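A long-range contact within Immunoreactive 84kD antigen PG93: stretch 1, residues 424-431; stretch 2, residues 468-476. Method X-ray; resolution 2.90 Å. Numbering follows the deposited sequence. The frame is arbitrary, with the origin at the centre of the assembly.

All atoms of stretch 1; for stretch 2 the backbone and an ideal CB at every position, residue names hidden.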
ATOM      1  N   VAL A 424     -14.324  -7.101 -18.584  1.00 67.57           N
ATOM      2  CA  VAL A 424     -15.460  -7.110 -17.649  1.00 64.13           C
ATOM      3  C   VAL A 424     -15.211  -6.225 -16.398  1.00 63.94           C
ATOM      4  O   VAL A 424     -14.360  -6.561 -15.564  1.00 62.86           O
ATOM      5  CB  VAL A 424     -15.790  -8.585 -17.208  1.00 67.35           C
ATOM      6  CG1 VAL A 424     -17.069  -8.658 -16.371  1.00 64.75           C
ATOM      7  CG2 VAL A 424     -15.877  -9.537 -18.398  1.00 69.40           C
ATOM      8  N   LYS A 425     -16.011  -5.151 -16.241  1.00 57.42           N
ATOM      9  CA  LYS A 425     -15.985  -4.261 -15.069  1.00 55.09           C
ATOM     10  C   LYS A 425     -17.437  -3.968 -14.614  1.00 58.71           C
ATOM     11  O   LYS A 425     -18.354  -4.338 -15.336  1.00 60.16           O
ATOM     12  CB  LYS A 425     -15.199  -2.955 -15.338  1.00 57.89           C
ATOM     13  CG  LYS A 425     -14.825  -2.269 -14.035  1.00 63.85           C
ATOM     14  CD  LYS A 425     -14.042  -0.986 -14.115  1.00 74.52           C
ATOM     15  CE  LYS A 425     -13.738  -0.627 -12.670  1.00 83.40           C
ATOM     16  NZ  LYS A 425     -12.901   0.586 -12.523  1.00 89.85           N
ATOM     17  N   ALA A 426     -17.646  -3.323 -13.427  1.00 52.89           N
ATOM     18  CA  ALA A 426     -18.948  -2.954 -12.827  1.00 50.75           C
ATOM     19  C   ALA A 426     -19.894  -4.177 -12.614  1.00 53.46           C
ATOM     20  O   ALA A 426     -21.058  -4.144 -13.039  1.00 53.35           O
ATOM     21  CB  ALA A 426     -19.639  -1.880 -13.661  1.00 52.32           C
ATOM     22  N   ILE A 427     -19.399  -5.235 -11.910  1.00 48.95           N
ATOM     23  CA  ILE A 427     -20.174  -6.466 -11.634  1.00 48.11           C
ATOM     24  C   ILE A 427     -20.793  -6.452 -10.229  1.00 52.57           C
ATOM     25  O   ILE A 427     -20.089  -6.208  -9.241  1.00 53.22           O
ATOM     26  CB  ILE A 427     -19.385  -7.792 -11.860  1.00 50.57           C
ATOM     27  CG1 ILE A 427     -18.004  -7.799 -11.140  1.00 49.91           C
ATOM     28  CG2 ILE A 427     -19.269  -8.083 -13.347  1.00 52.16           C
ATOM     29  CD1 ILE A 427     -17.333  -9.202 -10.950  1.00 54.93           C
ATOM     30  N   ALA A 428     -22.105  -6.773 -10.144  1.00 47.37           N
ATOM     31  CA  ALA A 428     -22.825  -6.850  -8.872  1.00 45.63           C
ATOM     32  C   ALA A 428     -23.919  -7.920  -8.932  1.00 51.93           C
ATOM     33  O   ALA A 428     -24.243  -8.411 -10.015  1.00 50.20           O
ATOM     34  CB  ALA A 428     -23.420  -5.493  -8.526  1.00 45.37           C
ATOM     35  N   PHE A 429     -24.463  -8.303  -7.759  1.00 51.14           N
ATOM     36  CA  PHE A 429     -25.562  -9.277  -7.617  1.00 51.90           C
ATOM     37  C   PHE A 429     -26.866  -8.574  -7.216  1.00 57.92           C
ATOM     38  O   PHE A 429     -26.834  -7.609  -6.437  1.00 56.10           O
ATOM     39  CB  PHE A 429     -25.227 -10.355  -6.557  1.00 53.02           C
ATOM     40  CG  PHE A 429     -24.400 -11.534  -7.011  1.00 54.79           C
ATOM     41  CD1 PHE A 429     -24.998 -12.641  -7.594  1.00 58.77           C
ATOM     42  CD2 PHE A 429     -23.024 -11.561  -6.804  1.00 56.69           C
ATOM     43  CE1 PHE A 429     -24.232 -13.747  -7.984  1.00 60.82           C
ATOM     44  CE2 PHE A 429     -22.255 -12.671  -7.196  1.00 60.04           C
ATOM     45  CZ  PHE A 429     -22.862 -13.754  -7.781  1.00 59.39           C
ATOM     46  N   ASP A 430     -28.016  -9.079  -7.690  1.00 58.01           N
ATOM     47  CA  ASP A 430     -29.289  -8.474  -7.282  1.00 59.36           C
ATOM     48  C   ASP A 430     -29.852  -9.208  -6.051  1.00 65.60           C
ATOM     49  O   ASP A 430     -29.280 -10.212  -5.608  1.00 64.53           O
ATOM     50  CB  ASP A 430     -30.309  -8.396  -8.440  1.00 62.16           C
ATOM     51  CG  ASP A 430     -30.742  -9.702  -9.067  1.00 74.39           C
ATOM     52  OD1 ASP A 430     -30.625 -10.751  -8.401  1.00 75.90           O
ATOM     53  OD2 ASP A 430     -31.286  -9.665 -10.192  1.00 80.30           O
ATOM     54  N   ASN A 431     -30.963  -8.690  -5.489  1.00 65.07           N
ATOM     55  CA  ASN A 431     -31.617  -9.280  -4.312  1.00 66.18           C
ATOM     56  C   ASN A 431     -32.160 -10.693  -4.639  1.00 71.82           C
ATOM     57  O   ASN A 431     -32.402 -11.477  -3.715  1.00 73.15           O
ATOM     58  CB  ASN A 431     -32.745  -8.367  -3.817  1.00 67.76           C
ATOM     59  CG  ASN A 431     -33.973  -8.386  -4.705  1.00107.07           C
ATOM     60  OD1 ASN A 431     -33.909  -8.128  -5.917  1.00106.34           O
ATOM     61  ND2 ASN A 431     -35.110  -8.741  -4.123  1.00102.15           N
ATOM     62  N   UNK A 468     -16.201   2.742 -24.173  1.00 83.14           N
ATOM     63  CA  UNK A 468     -14.949   2.113 -23.764  1.00 82.38           C
ATOM     64  C   UNK A 468     -15.034   1.404 -22.399  1.00 81.74           C
ATOM     65  O   UNK A 468     -14.753   0.209 -22.333  1.00 80.83           O
ATOM     66  CB  UNK A 468     -13.844   3.171 -23.721  1.00 82.38           C
ATOM     67  N   UNK A 469     -15.409   2.115 -21.320  1.00 75.46           N
ATOM     68  CA  UNK A 469     -15.452   1.489 -20.006  1.00 71.71           C
ATOM     69  C   UNK A 469     -16.394   2.165 -19.035  1.00 73.40           C
ATOM     70  O   UNK A 469     -16.444   3.397 -18.944  1.00 73.79           O
ATOM     71  CB  UNK A 469     -14.046   1.464 -19.403  1.00 71.71           C
ATOM     72  N   UNK A 470     -17.121   1.319 -18.291  1.00 66.92           N
ATOM     73  CA  UNK A 470     -17.999   1.692 -17.195  1.00 64.57           C
ATOM     74  C   UNK A 470     -17.169   1.621 -15.920  1.00 68.04           C
ATOM     75  O   UNK A 470     -16.037   1.126 -15.953  1.00 68.24           O
ATOM     76  CB  UNK A 470     -19.231   0.788 -17.120  1.00 64.57           C
ATOM     77  N   UNK A 471     -17.727   2.090 -14.811  1.00 63.95           N
ATOM     78  CA  UNK A 471     -17.045   2.090 -13.526  1.00 62.30           C
ATOM     79  C   UNK A 471     -17.502   0.978 -12.622  1.00 64.59           C
ATOM     80  O   UNK A 471     -17.026  -0.151 -12.725  1.00 64.12           O
ATOM     81  CB  UNK A 471     -17.249   3.433 -12.822  1.00 62.30           C
ATOM     82  N   UNK A 472     -18.421   1.297 -11.721  1.00 60.80           N
ATOM     83  CA  UNK A 472     -18.942   0.346 -10.741  1.00 59.05           C
ATOM     84  C   UNK A 472     -20.480   0.384 -10.705  1.00 60.86           C
ATOM     85  O   UNK A 472     -21.089   1.389 -11.076  1.00 61.08           O
ATOM     86  CB  UNK A 472     -18.371   0.649  -9.354  1.00 59.05           C
ATOM     87  N   UNK A 473     -21.103  -0.712 -10.273  1.00 55.99           N
ATOM     88  CA  UNK A 473     -22.559  -0.769 -10.264  1.00 56.30           C
ATOM     89  C   UNK A 473     -23.139  -0.767  -8.854  1.00 58.17           C
ATOM     90  O   UNK A 473     -22.675  -1.513  -7.986  1.00 58.83           O
ATOM     91  CB  UNK A 473     -23.033  -2.016 -11.013  1.00 56.30           C
ATOM     92  N   UNK A 474     -24.167   0.059  -8.629  1.00 51.61           N
ATOM     93  CA  UNK A 474     -24.885   0.005  -7.367  1.00 49.66           C
ATOM     94  C   UNK A 474     -26.324  -0.311  -7.729  1.00 54.65           C
ATOM     95  O   UNK A 474     -26.817   0.204  -8.732  1.00 56.56           O
ATOM     96  CB  UNK A 474     -24.763   1.306  -6.571  1.00 49.66           C
ATOM     97  N   UNK A 475     -26.939  -1.255  -7.005  1.00 49.93           N
ATOM     98  CA  UNK A 475     -28.314  -1.698  -7.245  1.00 50.51           C
ATOM     99  C   UNK A 475     -29.157  -1.254  -6.029  1.00 58.72           C
ATOM    100  O   UNK A 475     -29.014  -1.814  -4.942  1.00 59.00           O
ATOM    101  CB  UNK A 475     -28.384  -3.212  -7.456  1.00 50.51           C
ATOM    102  N   UNK A 476     -30.007  -0.235  -6.213  1.00 58.45           N
ATOM    103  CA  UNK A 476     -30.889   0.296  -5.169  1.00 59.84           C
ATOM    104  C   UNK A 476     -31.975  -0.728  -4.783  1.00 65.80           C
ATOM    105  O   UNK A 476     -32.310  -1.573  -5.632  1.00 65.49           O
ATOM    106  CB  UNK A 476     -31.538   1.599  -5.642  1.00 59.84           C
TER

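Position 468 lies beyond the reach of stretch 1, which therefore sets no demand on its side chain; the residue is Ala468. At 469 the CA-to-CB bond points sideways and the ideal CB has nothing of stretch 1 within 5.5 Å, so many residues would do. Ser469 turns its hydroxyl along its own strand, donating a hydrogen bond from Ser469 OG to the backbone O of 470 at 2.9 Å.

At 470 the bond again points sideways, but the ideal CB of 470 comes 4.4 Å from Ala426 CB. A methyl group offers apolar contact and little else, so small or large apolar residues would suit, provided a large one turns aside. Phe470 does so: Phe470 CB packs on Ala426 CB at 4.4 Å, while chi1 in the m well carries the ring away.

Position 471 has phi/psi of -102/-97, an unusual pair for a residue with a side chain and readily tolerated by glycine. The ideal CB would point away from stretch 1, so the backbone is the better guide. Gly471 makes its contact through the carbonyl: Gly471 O lies 3.3 Å from Ala426 CB and 3.3 Å from Lys425 CE. Gly471 O is also 3.3 Å from Ala426 N, but the angle is too poor for a hydrogen bond.

At 472 the chains are close, with Ala426 CA and the CA of 472 3.9 Å apart, yet CA-to-CB points away. Polar or apolar residues could be accommodated. In Asn472 the end of the side chain comes nearer again, placing Asn472 ND2 4.1 Å from Lys425 CE, a contact without a hydrogen bond.

At 473 the CA-to-CB bond points toward stretch 1. The ideal CB of 473 is 3.5 Å from Ala426 O and 4.3 Å from Ala428 CB, and the small alanine side chains invite an apolar residue; leucine, isoleucine or methionine would be reasonable. Met473, extended through chi1 and chi2, passes Ala428 CB with Met473 SD at 4.3 Å, then bends at chi3 (m) to bring Met473 CE 3.4 Å from Ala426 O.

At 474 the bond points away, and stretch 1 leaves the choice open; the residue is Ile474.

At 475 the bond points toward stretch 1 once more, but the ideal CB of 475 is still 4.8 Å from Phe429 O. That gap favours a side chain with some length, and Ala428 CB supplies an apolar surface, so leucine, isoleucine or methionine would fit. Ile475 sends CD1 to 3.9 Å from Ala428 CB and 3.4 Å from Phe429 O.

Position 476 is out of reach, and Leu476 makes no contact with stretch 1.

Stretch 2 468-476: ASFGNMIIL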
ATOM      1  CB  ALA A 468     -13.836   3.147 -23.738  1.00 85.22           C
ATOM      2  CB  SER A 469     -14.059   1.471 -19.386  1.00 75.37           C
ATOM      3  OG  SER A 469     -14.080   0.978 -18.058  1.00 84.19           O
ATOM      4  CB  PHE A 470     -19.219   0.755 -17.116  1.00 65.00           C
ATOM      5  CG  PHE A 470     -20.355   1.005 -18.082  1.00 67.73           C
ATOM      6  CD1 PHE A 470     -21.322   1.968 -17.811  1.00 71.01           C
ATOM      7  CD2 PHE A 470     -20.509   0.217 -19.219  1.00 71.06           C
ATOM      8  CE1 PHE A 470     -22.406   2.156 -18.680  1.00 73.46           C
ATOM      9  CE2 PHE A 470     -21.570   0.431 -20.106  1.00 74.98           C
ATOM     10  CZ  PHE A 470     -22.516   1.393 -19.829  1.00 73.10           C
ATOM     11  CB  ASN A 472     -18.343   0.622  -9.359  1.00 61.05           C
ATOM     12  CG  ASN A 472     -16.835   0.692  -9.341  1.00 88.33           C
ATOM     13  OD1 ASN A 472     -16.238   1.784  -9.338  1.00 84.58           O
ATOM     14  ND2 ASN A 472     -16.193  -0.468  -9.358  1.00 79.85           N
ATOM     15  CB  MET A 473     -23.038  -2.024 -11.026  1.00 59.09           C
ATOM     16  CG  MET A 473     -24.547  -2.127 -11.206  1.00 62.96           C
ATOM     17  SD  MET A 473     -25.017  -3.658 -12.057  1.00 68.08           S
ATOM     18  CE  MET A 473     -24.337  -3.355 -13.684  1.00 66.13           C
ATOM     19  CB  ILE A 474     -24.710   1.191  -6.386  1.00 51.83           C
ATOM     20  CG1 ILE A 474     -25.376   2.480  -6.862  1.00 52.50           C
ATOM     21  CG2 ILE A 474     -23.239   1.409  -6.068  1.00 52.51           C
ATOM     22  CD1 ILE A 474     -25.552   3.443  -5.776  1.00 55.28           C
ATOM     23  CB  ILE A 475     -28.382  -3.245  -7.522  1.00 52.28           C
ATOM     24  CG1 ILE A 475     -27.512  -3.667  -8.716  1.00 51.73           C
ATOM     25  CG2 ILE A 475     -29.812  -3.755  -7.675  1.00 53.69           C
ATOM     26  CD1 ILE A 475     -27.261  -5.214  -8.841  1.00 52.00           C
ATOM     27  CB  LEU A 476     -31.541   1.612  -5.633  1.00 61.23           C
ATOM     28  CG  LEU A 476     -30.919   2.860  -5.036  1.00 66.74           C
ATOM     29  CD1 LEU A 476     -29.852   3.415  -5.925  1.00 66.97           C
ATOM     30  CD2 LEU A 476     -31.946   3.902  -4.771  1.00 71.27           C
TER
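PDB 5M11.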